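Local coordinates for periplasmic binding protein (Mycobacterium smegmatis, PDB 4MDY), which probably captures an iron-containing solute, perhaps an iron-siderophore complex, outside the cytoplasmic membrane and delivers it to an ABC transporter for uptake, at residues 79-84 and 89-94; 85-90 and 105-110. All blocks are in the same frame, centred on the assembly; numbering follows the deposited sequence.

Contact 1. Residues 79-84 and 89-94; sequences AVLNLD and VEEIAA
Leu-81, on strand 79-81, reaches helix 89-94 with both arms of its fork, and each methyl finds a different partner. Leu-81 CD1 lies 3.9 Å from CG1 of Ile-92, the two side chains crossing at about a right angle, so this is an apolar touch at a single point. Leu-81 CD2 meets the carboxylate of Glu-91 instead, 3.6 Å from its OE1, as the two chains slide past each other in opposite directions. An extended chain beyond CG (chi2 -157°) carries that carboxylate from the helix to the strand side. Its other oxygen makes a longer link: a water accepts from Asn-82 N at 3.1 Å and donates weakly to Glu-91 OE2, also at 3.1 Å. Next in the chain after Leu-81, Asn-82 forms an Asx turn, its OD1 accepting from Asp-84 N at 3.1 Å. Leu-81 and Ile-92 both also touch Val-34 of strand 33-35, and the backbone of Leu-81 bonds to Val-54 and Asp-56. Strand 79-81 pairs in parallel with 53-55, and helix 89-94, which follows it along the chain, packs against it as in an alpha/beta lobe, consistent with a solute-binding protein.

Contact 2. Residues 85-90 and 105-110; sequences NGIPVE and AGLDAD
The chains at 85-90 and 105-110 approach most closely at Ile-87 and Ala-105, whose CA atoms are 7.1 Å apart, both in loops leading into helices, 89-94 and 109-116. Pro-88, at the N-cap position of helix 89-94, is the centre of an inverse gamma turn, which bends the chain directly after Ile-87. Ile-87 spans the gap with its longer branch. CG1 stands anti to the carbonyl carbon (chi1 -64°) and chi2 is near trans at 159°, an extended shape that pushes CD1 toward the second loop. The backbone oxygen Ala-105 O meets two carbons of this branch, Ile-87 CD1 at 3.5 Å and Ile-87 CG1 at 3.6 Å. Ile-87 CD1 is also 4.0 Å from Ala-105 CB. On Leu-107, CD1 is the methyl that meets Ile-87 CD1, at 3.5 Å. Leu-107 arrives at an oblique angle, its CG anti to the backbone N (chi1 -163°). The Leu-107 side chain also touches Tyr-112 and Leu-115 of helix 109-116 and Phe-21, and Ile-87 likewise touches Thr-111 on that helix.

Asp-108 holds the N-cap position of helix 109-116; its side chain caps a backbone N farther along, and OD1 also bonds to Thr-111 OG1. Asp-110 OD2 forms a salt bridge with Lys-114 NZ. These polar bonds of 105-110 run within its own helix start, others go to Gln-124 and Ala-129, and none joins it to 85-90. Cohesion between the segments is therefore van der Waals, over 121 Å² of buried surface: a methyl resting on a carbonyl oxygen, and apolar pairs of that same methyl with Ala-105 CB and Leu-107 CD1.

Contacts 1 and 2 are neighbours in one lobe, their centres about 10 Å apart, and they share Val-89 and Glu-90 at the start of helix 89-94. Each has two buried residues among its three touching ones, but the third differs: in contact 1 it is the exposed, acidic Glu-91, which adds a weak, water-mediated link at the margin, whereas in contact 2 it is Ile-87, and all three touching side chains are hydrocarbon. Contact 1 ties the helix to strand 79-81; contact 2 ties the loop before that helix to the loop entering helix 109-116. Ile-92 CD1 packs on Ile-87 CG2 at 3.7 Å, making the two apolar patches continuous, and Leu-83 CD1 reaches Ala-105 O at 3.9 Å.

Contact 1. Residues 79-84 and 89-94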
ATOM      1  N   ALA A  79      17.820   9.388   5.931  1.00 24.16           N
ATOM      2  CA  ALA A  79      18.570   8.210   5.532  1.00 26.44           C
ATOM      3  C   ALA A  79      17.620   7.229   4.842  1.00 25.13           C
ATOM      4  O   ALA A  79      16.431   7.138   5.196  1.00 24.86           O
ATOM      5  CB  ALA A  79      19.229   7.560   6.738  1.00 27.16           C
ATOM      6  N   VAL A  80      18.139   6.517   3.845  1.00 24.50           N
ATOM      7  CA  VAL A  80      17.366   5.510   3.124  1.00 25.81           C
ATOM      8  C   VAL A  80      17.869   4.113   3.452  1.00 23.27           C
ATOM      9  O   VAL A  80      19.019   3.781   3.200  1.00 27.08           O
ATOM     10  CB  VAL A  80      17.426   5.716   1.598  1.00 27.65           C
ATOM     11  CG1 VAL A  80      16.580   4.661   0.888  1.00 28.72           C
ATOM     12  CG2 VAL A  80      16.964   7.122   1.236  1.00 28.57           C
ATOM     13  N   LEU A  81      16.983   3.297   4.006  1.00 25.08           N
ATOM     14  CA  LEU A  81      17.299   1.930   4.367  1.00 23.92           C
ATOM     15  C   LEU A  81      16.675   1.017   3.337  1.00 21.32           C
ATOM     16  O   LEU A  81      15.911   1.458   2.485  1.00 24.41           O
ATOM     17  CB  LEU A  81      16.705   1.605   5.741  1.00 25.38           C
ATOM     18  CG  LEU A  81      16.941   2.626   6.851  1.00 25.97           C
ATOM     19  CD1 LEU A  81      16.150   2.254   8.102  1.00 26.73           C
ATOM     20  CD2 LEU A  81      18.429   2.722   7.154  1.00 27.49           C
ATOM     21  N   ASN A  82      16.981  -0.267   3.429  1.00 25.63           N
ATOM     22  CA  ASN A  82      16.271  -1.274   2.642  1.00 29.22           C
ATOM     23  C   ASN A  82      16.299  -2.607   3.366  1.00 25.87           C
ATOM     24  O   ASN A  82      17.070  -2.784   4.305  1.00 26.81           O
ATOM     25  CB  ASN A  82      16.860  -1.396   1.233  1.00 31.51           C
ATOM     26  CG  ASN A  82      18.273  -1.933   1.233  1.00 34.77           C
ATOM     27  OD1 ASN A  82      18.521  -3.052   1.674  1.00 34.64           O
ATOM     28  ND2 ASN A  82      19.206  -1.144   0.725  1.00 35.18           N
ATOM     29  N   LEU A  83      15.461  -3.534   2.917  1.00 27.84           N
ATOM     30  CA  LEU A  83      15.287  -4.825   3.586  1.00 30.20           C
ATOM     31  C   LEU A  83      15.938  -5.981   2.828  1.00 31.84           C
ATOM     32  O   LEU A  83      15.594  -7.132   3.057  1.00 33.02           O
ATOM     33  CB  LEU A  83      13.788  -5.110   3.780  1.00 28.84           C
ATOM     34  CG  LEU A  83      12.991  -4.124   4.638  1.00 28.60           C
ATOM     35  CD1 LEU A  83      11.552  -4.595   4.813  1.00 29.01           C
ATOM     36  CD2 LEU A  83      13.650  -3.937   5.993  1.00 29.94           C
ATOM     37  N   ASP A  84      16.898  -5.675   1.952  1.00 37.71           N
ATOM     38  CA  ASP A  84      17.600  -6.703   1.164  1.00 38.93           C
ATOM     39  C   ASP A  84      18.190  -7.820   2.031  1.00 38.33           C
ATOM     40  O   ASP A  84      18.146  -8.990   1.653  1.00 40.50           O
ATOM     41  CB  ASP A  84      18.712  -6.076   0.309  1.00 40.97           C
ATOM     42  CG  ASP A  84      18.176  -5.188  -0.804  1.00 44.60           C
ATOM     43  OD1 ASP A  84      16.949  -4.950  -0.860  1.00 47.24           O
ATOM     44  OD2 ASP A  84      18.992  -4.722  -1.631  1.00 50.39           O
ATOM     45  N   VAL A  89      19.406  -3.733  11.647  1.00 25.01           N
ATOM     46  CA  VAL A  89      19.371  -3.354  13.059  1.00 27.28           C
ATOM     47  C   VAL A  89      20.526  -2.418  13.421  1.00 28.17           C
ATOM     48  O   VAL A  89      20.312  -1.415  14.112  1.00 22.38           O
ATOM     49  CB  VAL A  89      19.358  -4.596  13.978  1.00 29.87           C
ATOM     50  CG1 VAL A  89      19.518  -4.201  15.444  1.00 29.75           C
ATOM     51  CG2 VAL A  89      18.062  -5.374  13.779  1.00 32.13           C
ATOM     52  N   GLU A  90      21.731  -2.734  12.939  1.00 31.03           N
ATOM     53  CA  GLU A  90      22.920  -1.933  13.254  1.00 33.24           C
ATOM     54  C   GLU A  90      22.815  -0.525  12.676  1.00 31.02           C
ATOM     55  O   GLU A  90      23.193   0.442  13.338  1.00 32.03           O
ATOM     56  CB  GLU A  90      24.206  -2.609  12.750  1.00 38.95           C
ATOM     57  CG  GLU A  90      24.516  -3.971  13.369  1.00 49.80           C
ATOM     58  CD  GLU A  90      24.964  -3.912  14.826  1.00 61.50           C
ATOM     59  OE1 GLU A  90      25.050  -2.805  15.411  1.00 67.87           O
ATOM     60  OE2 GLU A  90      25.235  -4.995  15.393  1.00 75.02           O
ATOM     61  N   GLU A  91      22.303  -0.407  11.449  1.00 29.41           N
ATOM     62  CA  GLU A  91      22.096   0.911  10.839  1.00 31.30           C
ATOM     63  C   GLU A  91      21.107   1.732  11.658  1.00 28.05           C
ATOM     64  O   GLU A  91      21.320   2.913  11.919  1.00 25.75           O
ATOM     65  CB  GLU A  91      21.575   0.786   9.406  1.00 37.07           C
ATOM     66  CG  GLU A  91      22.517   0.057   8.454  1.00 43.44           C
ATOM     67  CD  GLU A  91      22.300   0.403   6.983  1.00 53.11           C
ATOM     68  OE1 GLU A  91      21.843   1.528   6.678  1.00 52.14           O
ATOM     69  OE2 GLU A  91      22.611  -0.454   6.122  1.00 63.78           O
ATOM     70  N   ILE A  92      20.016   1.096  12.064  1.00 26.36           N
ATOM     71  CA  ILE A  92      18.985   1.784  12.832  1.00 24.55           C
ATOM     72  C   ILE A  92      19.548   2.277  14.181  1.00 22.01           C
ATOM     73  O   ILE A  92      19.368   3.437  14.540  1.00 23.91           O
ATOM     74  CB  ILE A  92      17.726   0.900  12.981  1.00 23.12           C
ATOM     75  CG1 ILE A  92      17.068   0.727  11.607  1.00 23.56           C
ATOM     76  CG2 ILE A  92      16.742   1.529  13.965  1.00 23.69           C
ATOM     77  CD1 ILE A  92      16.092  -0.420  11.500  1.00 25.20           C
ATOM     78  N   ALA A  93      20.257   1.413  14.902  1.00 22.66           N
ATOM     79  CA  ALA A  93      20.908   1.818  16.156  1.00 26.06           C
ATOM     80  C   ALA A  93      21.790   3.064  15.975  1.00 26.63           C
ATOM     81  O   ALA A  93      21.762   3.985  16.800  1.00 26.67           O
ATOM     82  CB  ALA A  93      21.716   0.663  16.727  1.00 26.87           C
ATOM     83  N   ALA A  94      22.548   3.103  14.885  1.00 26.85           N
ATOM     84  CA  ALA A  94      23.427   4.243  14.593  1.00 26.77           C
ATOM     85  C   ALA A  94      22.656   5.540  14.327  1.00 25.82           C
ATOM     86  O   ALA A  94      23.197   6.624  14.502  1.00 26.12           O
ATOM     87  CB  ALA A  94      24.341   3.918  13.419  1.00 26.93           C
TER
HETATM   88  O   HOH W   1      19.779  -0.399   4.792  1.00 31.85           O

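Contact 2. Residues 85-90 and 105-110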
ATOM      1  N   ASN A  85      18.742  -7.456   3.186  1.00 38.13           N
ATOM      2  CA  ASN A  85      19.264  -8.435   4.140  1.00 39.17           C
ATOM      3  C   ASN A  85      18.519  -8.369   5.458  1.00 36.34           C
ATOM      4  O   ASN A  85      19.127  -8.410   6.525  1.00 39.46           O
ATOM      5  CB  ASN A  85      20.758  -8.203   4.374  1.00 43.44           C
ATOM      6  CG  ASN A  85      21.569  -8.324   3.105  1.00 45.51           C
ATOM      7  OD1 ASN A  85      22.466  -7.521   2.851  1.00 57.04           O
ATOM      8  ND2 ASN A  85      21.256  -9.330   2.295  1.00 44.30           N
ATOM      9  N   GLY A  86      17.197  -8.276   5.377  1.00 36.35           N
ATOM     10  CA  GLY A  86      16.363  -8.132   6.567  1.00 35.32           C
ATOM     11  C   GLY A  86      16.448  -6.735   7.155  1.00 32.20           C
ATOM     12  O   GLY A  86      17.071  -5.836   6.577  1.00 30.63           O
ATOM     13  N   ILE A  87      15.828  -6.551   8.315  1.00 29.47           N
ATOM     14  CA  ILE A  87      15.792  -5.242   8.949  1.00 29.12           C
ATOM     15  C   ILE A  87      17.213  -4.907   9.394  1.00 27.75           C
ATOM     16  O   ILE A  87      17.829  -5.695  10.116  1.00 26.71           O
ATOM     17  CB  ILE A  87      14.822  -5.221  10.146  1.00 29.93           C
ATOM     18  CG1 ILE A  87      13.389  -5.469   9.656  1.00 32.55           C
ATOM     19  CG2 ILE A  87      14.905  -3.892  10.882  1.00 29.55           C
ATOM     20  CD1 ILE A  87      12.451  -5.962  10.734  1.00 34.16           C
ATOM     21  N   PRO A  88      17.752  -3.760   8.935  1.00 28.65           N
ATOM     22  CA  PRO A  88      19.135  -3.405   9.261  1.00 28.28           C
ATOM     23  C   PRO A  88      19.250  -2.841  10.675  1.00 24.98           C
ATOM     24  O   PRO A  88      19.209  -1.627  10.876  1.00 23.49           O
ATOM     25  CB  PRO A  88      19.484  -2.356   8.197  1.00 29.16           C
ATOM     26  CG  PRO A  88      18.183  -1.703   7.881  1.00 27.64           C
ATOM     27  CD  PRO A  88      17.122  -2.758   8.053  1.00 28.29           C
ATOM     28  N   VAL A  89      19.406  -3.733  11.647  1.00 25.01           N
ATOM     29  CA  VAL A  89      19.371  -3.354  13.059  1.00 27.28           C
ATOM     30  C   VAL A  89      20.526  -2.418  13.421  1.00 28.17           C
ATOM     31  O   VAL A  89      20.312  -1.415  14.112  1.00 22.38           O
ATOM     32  CB  VAL A  89      19.358  -4.596  13.978  1.00 29.87           C
ATOM     33  CG1 VAL A  89      19.518  -4.201  15.444  1.00 29.75           C
ATOM     34  CG2 VAL A  89      18.062  -5.374  13.779  1.00 32.13           C
ATOM     35  N   GLU A  90      21.731  -2.734  12.939  1.00 31.03           N
ATOM     36  CA  GLU A  90      22.920  -1.933  13.254  1.00 33.24           C
ATOM     37  C   GLU A  90      22.815  -0.525  12.676  1.00 31.02           C
ATOM     38  O   GLU A  90      23.193   0.442  13.338  1.00 32.03           O
ATOM     39  CB  GLU A  90      24.206  -2.609  12.750  1.00 38.95           C
ATOM     40  CG  GLU A  90      24.516  -3.971  13.369  1.00 49.80           C
ATOM     41  CD  GLU A  90      24.964  -3.912  14.826  1.00 61.50           C
ATOM     42  OE1 GLU A  90      25.050  -2.805  15.411  1.00 67.87           O
ATOM     43  OE2 GLU A  90      25.235  -4.995  15.393  1.00 75.02           O
ATOM     44  N   ALA A 105       7.371  -4.689   7.919  1.00 20.77           N
ATOM     45  CA  ALA A 105       8.813  -4.902   7.818  1.00 21.15           C
ATOM     46  C   ALA A 105       9.246  -6.376   7.956  1.00 23.07           C
ATOM     47  O   ALA A 105      10.445  -6.670   7.947  1.00 23.92           O
ATOM     48  CB  ALA A 105       9.506  -4.055   8.877  1.00 22.84           C
ATOM     49  N   GLY A 106       8.287  -7.294   8.077  1.00 21.33           N
ATOM     50  CA  GLY A 106       8.591  -8.709   8.291  1.00 22.95           C
ATOM     51  C   GLY A 106       9.146  -8.996   9.677  1.00 24.17           C
ATOM     52  O   GLY A 106       9.877  -9.963   9.880  1.00 25.24           O
ATOM     53  N   LEU A 107       8.767  -8.169  10.642  1.00 25.35           N
ATOM     54  CA  LEU A 107       9.285  -8.266  11.995  1.00 25.88           C
ATOM     55  C   LEU A 107       8.906  -9.593  12.650  1.00 26.54           C
ATOM     56  O   LEU A 107       7.749 -10.006  12.585  1.00 27.03           O
ATOM     57  CB  LEU A 107       8.742  -7.100  12.822  1.00 25.74           C
ATOM     58  CG  LEU A 107       9.429  -6.748  14.132  1.00 29.15           C
ATOM     59  CD1 LEU A 107      10.869  -6.319  13.883  1.00 30.35           C
ATOM     60  CD2 LEU A 107       8.648  -5.647  14.831  1.00 30.65           C
ATOM     61  N   ASP A 108       9.882 -10.266  13.260  1.00 28.15           N
ATOM     62  CA  ASP A 108       9.590 -11.393  14.161  1.00 29.97           C
ATOM     63  C   ASP A 108       9.930 -11.032  15.615  1.00 27.67           C
ATOM     64  O   ASP A 108      10.429  -9.941  15.889  1.00 25.80           O
ATOM     65  CB  ASP A 108      10.277 -12.697  13.700  1.00 29.55           C
ATOM     66  CG  ASP A 108      11.779 -12.568  13.554  1.00 30.70           C
ATOM     67  OD1 ASP A 108      12.419 -11.854  14.350  1.00 28.20           O
ATOM     68  OD2 ASP A 108      12.327 -13.208  12.636  1.00 37.98           O
ATOM     69  N   ALA A 109       9.627 -11.935  16.543  1.00 27.06           N
ATOM     70  CA  ALA A 109       9.806 -11.673  17.974  1.00 26.82           C
ATOM     71  C   ALA A 109      11.249 -11.361  18.345  1.00 26.35           C
ATOM     72  O   ALA A 109      11.510 -10.493  19.176  1.00 26.53           O
ATOM     73  CB  ALA A 109       9.309 -12.854  18.793  1.00 27.44           C
ATOM     74  N   ASP A 110      12.181 -12.083  17.735  1.00 28.11           N
ATOM     75  CA  ASP A 110      13.607 -11.876  17.987  1.00 30.76           C
ATOM     76  C   ASP A 110      14.019 -10.465  17.572  1.00 27.36           C
ATOM     77  O   ASP A 110      14.599  -9.726  18.360  1.00 26.75           O
ATOM     78  CB  ASP A 110      14.434 -12.917  17.223  1.00 35.60           C
ATOM     79  CG  ASP A 110      15.931 -12.736  17.415  1.00 42.06           C
ATOM     80  OD1 ASP A 110      16.372 -12.571  18.575  1.00 43.99           O
ATOM     81  OD2 ASP A 110      16.668 -12.764  16.401  1.00 55.36           O
TER